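Putative cytoplasmic protein (Enterobacter cloacae, PDB 4HFL) is the type VI secretion effector Tae4, an amidase that probably cleaves peptide bonds in the peptidoglycan of rival bacteria. Local coordinates at residues 70-75 with 104-109; 100-105 with 127-132; 81-86 with 91-96. All blocks are in the same frame, centred on the assembly; numbering follows the deposited sequence.

Contact 1: residues 70-75 with 104-109; sequences CGIPVP and TVLGKA
With chi1 at -67°, Ile72 holds CG1 beside its own backbone N and CG2 anti to it, and this split gives each branch its own partner, Leu106 for the long arm and Val105 for the methyl. A chi2 of 173° extends the long arm, bringing Ile72 CD1 to 4.0 Å from Leu106 CD2; the two side chains meet at about a right angle. The short branch, Ile72 CG2, lies 4.1 Å from CG2 of Val105, the methyl that is wedged between that residue's backbone N and carbonyl carbon. Both separations are ordinary van der Waals distances, and the small buried surface, 108 Å², fits a contact made by methyl groups alone. The backbones stay well apart, with Ile72 CA 7.8 Å from Val105 CA. In the fold, which belongs to the papain-like clan CA, the contact ties the loop leaving helix 59-69 to the C-terminal end of helix 95-106, the helix that lies on the central antiparallel sheet. Pro19 also packs on Ile72. Gly107, with its positive phi, is the first residue to leave helical geometry, and its carbonyl O accepts a hydrogen bond from Trp173 NE1 of strand 166-174. On the loop side, Val74 N donates a hydrogen bond to Asn68 OD1 near the end of helix 59-69.

Contact 2: residues 100-105 with 127-132; sequences AFLPTV and IIIFTG
Leu102 carries the helix side of this contact through one methyl, CD1, which meets Ile129 and Ile127, two residues whose side chains share one face of strand 126-133. The tightest approach is Leu102 CD1 to Ile129 CD1, at 3.9 Å, where the two side chains run antiparallel and overlap at their ends. Leu102 CD1 also comes within 4.2 Å of Ile127 CG2. A chi2 of 165° carries CD1 outward from the helix, and the matching extension of Ile129 (chi2 172°) brings its CD1 forward, so branch ends bridge backbones whose nearest CA atoms, those of Leu102 and Ile127, are 9.3 Å apart. All three residues are buried; Trp173 and Val142 of the flanking strands also pack on Leu102, and Ile99 on Ile129.

The far side of the helix is different in kind. There Thr104, exposed to solvent, turns its hydroxyl back on its own chain: OG1 donates to Phe101 O over 2.6 Å, in the carbonyl plane and on a lone pair, with a C=O...donor angle of 139°. Thr104 N adds a weak bond of 3.0 Å to Phe101 O. These bonds lie just where the helix kinks, since the ring nitrogen of Pro103 has no hydrogen to give to the preceding turn. Within the helix, Val105 CG2 sits 4.0 Å above one face of the Phe101 ring, offset toward the rim. A helix with one apolar face laid on an antiparallel sheet is the layering expected of the papain-like clan CA fold.

Contact 3: residues 81-86 with 91-96; sequences ATVTGS and YMFRVK
Val83 and Tyr91 supply the backbone hydrogen bonds, as an antiparallel hydrogen-bonded pair: Val83 N donates to Tyr91 O at 3.0 Å (154° at the hydrogen), and Tyr91 N donates to Val83 O at 2.9 Å (161°). The side chain of Tyr91 adds a bond of its own, from OH to Asp87. Next along the ladder, CA-H...O contacts take over. Met92 CA lies 3.2 Å from Ala81 O, and Thr82 CA makes a similar approach to Tyr91 O. Water extends the link: one molecule donates to Ala81 O over 2.6 Å and accepts from Arg94 N, the N-cap residue of helix 95-106, over 3.0 Å.

Side-chain packing falls on two faces. On one, Thr82 and Met92 run alongside each other, Thr82 CG2 4.0 Å from Met92 CG. On the other, the Tyr91 ring reaches past Gly85 to helix 59-69. Beyond the paired residues, Phe93 places CG between its backbone N and carbonyl carbon (chi1 57°), which swings CZ to 3.5 Å from Ala81 CB; Phe55 stacks on the same ring.

Ala81 CB also covers a flat group: it stands 3.8 Å above the centre of one face of the Arg94 guanidinium, with the arginine chain extended from CG to NE. Two short antiparallel strands, 82-84 and 90-92, joined by residues 85-89, make this a beta hairpin followed, after Phe93 and the N-cap Arg94, by helix 95-106.

All three contacts lie along helix 95-106: contact 3 just before its start, contact 2 on its buried face and contact 1 at its end. Contact 2 is the core contact, centred about 7 Å from the chain centre, whereas contacts 1 and 3, at 12 and 11 Å, are only partly buried. The chemistry follows: contacts 1 and 2 are aliphatic across their segments, while contact 3 pairs two strands through backbone hydrogen bonds, with a water bridge beside them. Contact 3 is nested inside the loop closed by contact 1. Phe101, on the helix of contact 2, packs on Ile72 and Pro75 of contact 1 and on Met92 of contact 3, whose CE lies 3.4 Å from Phe101 CG.

Contact 1: residues 70-75 with 104-109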
loop_
_atom_site.group_PDB
_atom_site.type_symbol
_atom_site.label_atom_id
_atom_site.label_comp_id
_atom_site.label_asym_id
_atom_site.label_seq_id
_atom_site.Cartn_x
_atom_site.Cartn_y
_atom_site.Cartn_z
ATOM N N CYS A 70 8.986 0.050 9.202
ATOM C CA CYS A 70 8.285 0.678 10.320
ATOM C C CYS A 70 7.987 -0.345 11.421
ATOM O O CYS A 70 7.288 -0.046 12.388
ATOM C CB CYS A 70 6.991 1.347 9.842
ATOM S SG CYS A 70 7.299 2.885 8.954
ATOM N N GLY A 71 8.520 -1.553 11.273
ATOM C CA GLY A 71 8.448 -2.539 12.343
ATOM C C GLY A 71 7.254 -3.471 12.271
ATOM O O GLY A 71 6.867 -4.042 13.296
ATOM N N ILE A 72 6.662 -3.604 11.078
ATOM C CA ILE A 72 5.685 -4.645 10.803
ATOM C C ILE A 72 6.278 -5.530 9.705
ATOM O O ILE A 72 6.143 -5.243 8.506
ATOM C CB ILE A 72 4.312 -4.062 10.356
ATOM C CG1 ILE A 72 3.639 -3.300 11.512
ATOM C CG2 ILE A 72 3.381 -5.166 9.830
ATOM C CD1 ILE A 72 2.369 -2.549 11.114
ATOM N N PRO A 73 6.945 -6.616 10.110
ATOM C CA PRO A 73 7.642 -7.442 9.119
ATOM C C PRO A 73 6.648 -8.234 8.280
ATOM O O PRO A 73 5.779 -8.899 8.851
ATOM C CB PRO A 73 8.524 -8.368 9.985
ATOM C CG PRO A 73 7.827 -8.440 11.314
ATOM C CD PRO A 73 7.097 -7.122 11.490
ATOM N N VAL A 74 6.747 -8.143 6.953
ATOM C CA VAL A 74 5.863 -8.928 6.078
ATOM C C VAL A 74 6.134 -10.415 6.327
ATOM O O VAL A 74 7.282 -10.863 6.217
ATOM C CB VAL A 74 6.063 -8.561 4.588
ATOM C CG1 VAL A 74 5.322 -9.531 3.667
ATOM C CG2 VAL A 74 5.616 -7.116 4.324
ATOM N N PRO A 75 5.079 -11.181 6.675
ATOM C CA PRO A 75 5.229 -12.556 7.173
ATOM C C PRO A 75 5.507 -13.573 6.069
ATOM O O PRO A 75 5.382 -13.235 4.890
ATOM C CB PRO A 75 3.857 -12.841 7.794
ATOM C CG PRO A 75 2.910 -12.045 6.944
ATOM C CD PRO A 75 3.659 -10.792 6.551
ATOM N N THR A 104 -5.179 -7.408 9.454
ATOM C CA THR A 104 -4.688 -8.455 10.354
ATOM C C THR A 104 -3.604 -7.941 11.277
ATOM O O THR A 104 -3.309 -8.572 12.290
ATOM C CB THR A 104 -4.140 -9.669 9.586
ATOM O OG1 THR A 104 -2.871 -9.336 9.009
ATOM C CG2 THR A 104 -5.115 -10.084 8.479
ATOM N N VAL A 105 -2.996 -6.807 10.923
ATOM C CA VAL A 105 -1.942 -6.223 11.762
ATOM C C VAL A 105 -2.322 -4.875 12.395
ATOM O O VAL A 105 -1.838 -4.533 13.476
ATOM C CB VAL A 105 -0.575 -6.148 11.017
ATOM C CG1 VAL A 105 -0.011 -7.549 10.831
ATOM C CG2 VAL A 105 -0.713 -5.449 9.655
ATOM N N LEU A 106 -3.221 -4.136 11.749
ATOM C CA LEU A 106 -3.647 -2.837 12.273
ATOM C C LEU A 106 -4.975 -2.887 13.032
ATOM O O LEU A 106 -5.317 -1.934 13.749
ATOM C CB LEU A 106 -3.766 -1.820 11.136
ATOM C CG LEU A 106 -2.525 -1.659 10.282
ATOM C CD1 LEU A 106 -2.771 -0.655 9.151
ATOM C CD2 LEU A 106 -1.354 -1.203 11.174
ATOM N N GLY A 107 -5.719 -3.984 12.880
ATOM C CA GLY A 107 -7.059 -4.068 13.444
ATOM C C GLY A 107 -8.077 -3.558 12.436
ATOM O O GLY A 107 -7.726 -3.201 11.306
ATOM N N LYS A 108 -9.345 -3.520 12.825
ATOM C CA LYS A 108 -10.366 -3.035 11.907
ATOM C C LYS A 108 -10.119 -1.565 11.546
ATOM O O LYS A 108 -9.631 -0.769 12.372
ATOM C CB LYS A 108 -11.768 -3.244 12.488
ATOM C CG LYS A 108 -12.883 -3.079 11.433
ATOM C CD LYS A 108 -14.258 -3.366 12.021
ATOM C CE LYS A 108 -15.353 -3.177 10.973
ATOM N NZ LYS A 108 -15.313 -4.210 9.921
ATOM N N ALA A 109 -10.399 -1.223 10.289
ATOM C CA ALA A 109 -10.283 0.157 9.807
ATOM C C ALA A 109 -11.135 1.127 10.603
ATOM O O ALA A 109 -12.241 0.788 11.055
ATOM C CB ALA A 109 -10.678 0.237 8.379
#

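Contact 2: residues 100-105 with 127-132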
loop_
_atom_site.group_PDB
_atom_site.type_symbol
_atom_site.label_atom_id
_atom_site.label_comp_id
_atom_site.label_asym_id
_atom_site.label_seq_id
_atom_site.Cartn_x
_atom_site.Cartn_y
_atom_site.Cartn_z
ATOM N N ALA A 100 -5.637 -7.399 2.028
ATOM C CA ALA A 100 -6.049 -8.389 3.035
ATOM C C ALA A 100 -5.160 -8.359 4.283
ATOM O O ALA A 100 -5.629 -8.541 5.405
ATOM C CB ALA A 100 -6.067 -9.778 2.424
ATOM N N PHE A 101 -3.870 -8.109 4.082
ATOM C CA PHE A 101 -2.903 -8.140 5.161
ATOM C C PHE A 101 -3.121 -7.031 6.178
ATOM O O PHE A 101 -3.013 -7.263 7.383
ATOM C CB PHE A 101 -1.496 -8.033 4.592
ATOM C CG PHE A 101 -0.414 -8.028 5.637
ATOM C CD1 PHE A 101 -0.339 -9.042 6.585
ATOM C CD2 PHE A 101 0.543 -7.022 5.656
ATOM C CE1 PHE A 101 0.672 -9.045 7.550
ATOM C CE2 PHE A 101 1.565 -7.019 6.615
ATOM C CZ PHE A 101 1.627 -8.028 7.559
ATOM N N LEU A 102 -3.409 -5.827 5.696
ATOM C CA LEU A 102 -3.475 -4.668 6.590
ATOM C C LEU A 102 -4.370 -4.803 7.848
ATOM O O LEU A 102 -3.919 -4.492 8.956
ATOM C CB LEU A 102 -3.789 -3.397 5.787
ATOM C CG LEU A 102 -2.551 -2.956 5.003
ATOM C CD1 LEU A 102 -2.899 -1.943 3.921
ATOM C CD2 LEU A 102 -1.522 -2.375 5.979
ATOM N N PRO A 103 -5.630 -5.259 7.698
ATOM C CA PRO A 103 -6.420 -5.347 8.935
ATOM C C PRO A 103 -5.896 -6.398 9.935
ATOM O O PRO A 103 -6.123 -6.268 11.141
ATOM C CB PRO A 103 -7.824 -5.719 8.435
ATOM C CG PRO A 103 -7.612 -6.323 7.084
ATOM C CD PRO A 103 -6.437 -5.576 6.505
ATOM N N THR A 104 -5.179 -7.408 9.454
ATOM C CA THR A 104 -4.688 -8.455 10.354
ATOM C C THR A 104 -3.604 -7.941 11.277
ATOM O O THR A 104 -3.309 -8.572 12.290
ATOM C CB THR A 104 -4.140 -9.669 9.586
ATOM O OG1 THR A 104 -2.871 -9.336 9.009
ATOM C CG2 THR A 104 -5.115 -10.084 8.479
ATOM N N VAL A 105 -2.996 -6.807 10.923
ATOM C CA VAL A 105 -1.942 -6.223 11.762
ATOM C C VAL A 105 -2.322 -4.875 12.395
ATOM O O VAL A 105 -1.838 -4.533 13.476
ATOM C CB VAL A 105 -0.575 -6.148 11.017
ATOM C CG1 VAL A 105 -0.011 -7.549 10.831
ATOM C CG2 VAL A 105 -0.713 -5.449 9.655
ATOM N N ILE A 127 -3.080 5.512 6.709
ATOM C CA ILE A 127 -3.008 4.600 5.574
ATOM C C ILE A 127 -4.384 4.496 4.928
ATOM O O ILE A 127 -5.376 4.299 5.618
ATOM C CB ILE A 127 -2.611 3.185 6.045
ATOM C CG1 ILE A 127 -1.180 3.180 6.585
ATOM C CG2 ILE A 127 -2.773 2.157 4.900
ATOM C CD1 ILE A 127 -0.769 1.839 7.157
ATOM N N ILE A 128 -4.445 4.583 3.601
ATOM C CA ILE A 128 -5.733 4.520 2.914
ATOM C C ILE A 128 -5.704 3.531 1.732
ATOM O O ILE A 128 -4.729 3.483 0.976
ATOM C CB ILE A 128 -6.216 5.947 2.496
ATOM C CG1 ILE A 128 -7.701 5.946 2.129
ATOM C CG2 ILE A 128 -5.366 6.518 1.350
ATOM C CD1 ILE A 128 -8.269 7.362 1.985
ATOM N N ILE A 129 -6.764 2.731 1.608
ATOM C CA ILE A 129 -6.930 1.787 0.501
ATOM C C ILE A 129 -8.140 2.196 -0.336
ATOM O O ILE A 129 -9.258 2.286 0.187
ATOM C CB ILE A 129 -7.259 0.365 1.012
ATOM C CG1 ILE A 129 -6.148 -0.190 1.910
ATOM C CG2 ILE A 129 -7.557 -0.580 -0.161
ATOM C CD1 ILE A 129 -6.547 -1.506 2.580
ATOM N N PHE A 130 -7.930 2.384 -1.635
ATOM C CA PHE A 130 -9.006 2.692 -2.565
ATOM C C PHE A 130 -9.258 1.448 -3.396
ATOM O O PHE A 130 -8.351 0.978 -4.049
ATOM C CB PHE A 130 -8.553 3.788 -3.533
ATOM C CG PHE A 130 -8.211 5.095 -2.870
ATOM C CD1 PHE A 130 -9.210 5.966 -2.459
ATOM C CD2 PHE A 130 -6.885 5.461 -2.676
ATOM C CE1 PHE A 130 -8.893 7.182 -1.865
ATOM C CE2 PHE A 130 -6.564 6.674 -2.091
ATOM C CZ PHE A 130 -7.571 7.538 -1.682
ATOM N N THR A 131 -10.476 0.914 -3.417
ATOM C CA THR A 131 -10.737 -0.222 -4.302
ATOM C C THR A 131 -11.816 0.133 -5.286
ATOM O O THR A 131 -12.583 1.059 -5.057
ATOM C CB THR A 131 -11.169 -1.471 -3.545
ATOM O OG1 THR A 131 -12.274 -1.131 -2.704
ATOM C CG2 THR A 131 -10.012 -2.005 -2.691
ATOM N N GLY A 132 -11.866 -0.597 -6.393
ATOM C CA GLY A 132 -12.864 -0.335 -7.407
ATOM C C GLY A 132 -12.705 -1.297 -8.561
ATOM O O GLY A 132 -12.330 -2.464 -8.374
#

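Contact 3: residues 81-86 with 91-96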
loop_
_atom_site.group_PDB
_atom_site.type_symbol
_atom_site.label_atom_id
_atom_site.label_comp_id
_atom_site.label_asym_id
_atom_site.label_seq_id
_atom_site.Cartn_x
_atom_site.Cartn_y
_atom_site.Cartn_z
ATOM N N ALA A 81 1.487 -13.665 -1.241
ATOM C CA ALA A 81 2.580 -13.954 -2.175
ATOM C C ALA A 81 3.741 -13.010 -1.907
ATOM O O ALA A 81 3.579 -11.788 -1.968
ATOM C CB ALA A 81 2.112 -13.819 -3.619
ATOM N N THR A 82 4.907 -13.575 -1.604
ATOM C CA THR A 82 6.063 -12.770 -1.232
ATOM C C THR A 82 7.326 -13.254 -1.928
ATOM O O THR A 82 7.497 -14.454 -2.151
ATOM C CB THR A 82 6.302 -12.795 0.301
ATOM O OG1 THR A 82 6.571 -14.137 0.723
ATOM C CG2 THR A 82 5.070 -12.263 1.059
ATOM N N VAL A 83 8.198 -12.317 -2.293
ATOM C CA VAL A 83 9.583 -12.677 -2.607
ATOM C C VAL A 83 10.479 -11.919 -1.636
ATOM O O VAL A 83 9.985 -11.342 -0.662
ATOM C CB VAL A 83 9.989 -12.367 -4.066
ATOM C CG1 VAL A 83 9.153 -13.202 -5.062
ATOM C CG2 VAL A 83 9.880 -10.873 -4.354
ATOM N N THR A 84 11.785 -11.921 -1.890
ATOM C CA THR A 84 12.730 -11.155 -1.075
ATOM C C THR A 84 13.415 -10.062 -1.893
ATOM O O THR A 84 13.567 -10.182 -3.113
ATOM C CB THR A 84 13.824 -12.054 -0.488
ATOM O OG1 THR A 84 14.548 -12.672 -1.561
ATOM C CG2 THR A 84 13.216 -13.128 0.405
ATOM N N GLY A 85 13.821 -8.991 -1.221
ATOM C CA GLY A 85 14.696 -8.014 -1.836
ATOM C C GLY A 85 16.106 -8.369 -1.409
ATOM O O GLY A 85 16.299 -9.359 -0.691
ATOM N N SER A 86 17.088 -7.566 -1.808
ATOM C CA SER A 86 18.473 -7.847 -1.449
ATOM C C SER A 86 18.711 -7.610 0.040
ATOM O O SER A 86 19.818 -7.802 0.532
ATOM C CB SER A 86 19.426 -6.989 -2.277
ATOM O OG SER A 86 19.270 -5.615 -1.962
ATOM N N TYR A 91 8.562 -9.135 0.456
ATOM C CA TYR A 91 7.799 -8.133 -0.268
ATOM C C TYR A 91 6.626 -8.772 -1.001
ATOM O O TYR A 91 6.816 -9.726 -1.774
ATOM C CB TYR A 91 8.723 -7.394 -1.245
ATOM C CG TYR A 91 9.727 -6.521 -0.522
ATOM C CD1 TYR A 91 9.431 -5.202 -0.211
ATOM C CD2 TYR A 91 10.961 -7.023 -0.125
ATOM C CE1 TYR A 91 10.353 -4.399 0.469
ATOM C CE2 TYR A 91 11.877 -6.230 0.546
ATOM C CZ TYR A 91 11.564 -4.923 0.843
ATOM O OH TYR A 91 12.481 -4.134 1.508
ATOM N N MET A 92 5.417 -8.273 -0.729
ATOM C CA MET A 92 4.227 -8.699 -1.468
ATOM C C MET A 92 4.211 -7.964 -2.798
ATOM O O MET A 92 4.718 -6.845 -2.888
ATOM C CB MET A 92 2.933 -8.392 -0.696
ATOM C CG MET A 92 2.846 -8.970 0.716
ATOM S SD MET A 92 1.206 -8.734 1.480
ATOM C CE MET A 92 1.623 -9.271 3.151
ATOM N N PHE A 93 3.640 -8.593 -3.828
ATOM C CA PHE A 93 3.625 -8.005 -5.162
ATOM C C PHE A 93 2.208 -8.023 -5.775
ATOM O O PHE A 93 2.018 -7.576 -6.911
ATOM C CB PHE A 93 4.640 -8.707 -6.073
ATOM C CG PHE A 93 4.423 -10.190 -6.189
ATOM C CD1 PHE A 93 3.592 -10.705 -7.180
ATOM C CD2 PHE A 93 5.043 -11.067 -5.311
ATOM C CE1 PHE A 93 3.383 -12.070 -7.299
ATOM C CE2 PHE A 93 4.847 -12.434 -5.425
ATOM C CZ PHE A 93 4.005 -12.936 -6.421
ATOM N N ARG A 94 1.233 -8.517 -5.003
ATOM C CA ARG A 94 -0.190 -8.449 -5.364
ATOM C C ARG A 94 -0.954 -7.509 -4.429
ATOM O O ARG A 94 -0.906 -7.648 -3.195
ATOM C CB ARG A 94 -0.830 -9.839 -5.327
ATOM C CG ARG A 94 -0.399 -10.738 -6.470
ATOM C CD ARG A 94 -0.759 -12.187 -6.197
ATOM N NE ARG A 94 0.105 -13.106 -6.938
ATOM C CZ ARG A 94 0.031 -14.433 -6.868
ATOM N NH1 ARG A 94 -0.878 -15.005 -6.093
ATOM N NH2 ARG A 94 0.864 -15.187 -7.575
ATOM N N VAL A 95 -1.671 -6.552 -5.005
ATOM C CA VAL A 95 -2.321 -5.542 -4.173
ATOM C C VAL A 95 -3.435 -6.125 -3.288
ATOM O O VAL A 95 -3.667 -5.648 -2.171
ATOM C CB VAL A 95 -2.788 -4.320 -5.003
ATOM C CG1 VAL A 95 -4.056 -4.639 -5.797
ATOM C CG2 VAL A 95 -3.000 -3.120 -4.100
ATOM N N LYS A 96 -4.106 -7.168 -3.773
ATOM C CA LYS A 96 -5.170 -7.827 -3.003
ATOM C C LYS A 96 -4.610 -8.430 -1.711
ATOM O O LYS A 96 -5.283 -8.453 -0.669
ATOM C CB LYS A 96 -5.847 -8.903 -3.861
ATOM C CG LYS A 96 -5.667 -10.321 -3.356
ATOM C CD LYS A 96 -5.409 -11.296 -4.504
ATOM C CE LYS A 96 -5.108 -12.691 -3.962
ATOM N NZ LYS A 96 -4.579 -13.609 -5.006
HETATM O O HOH W 1 1.491 -10.586 -2.868
#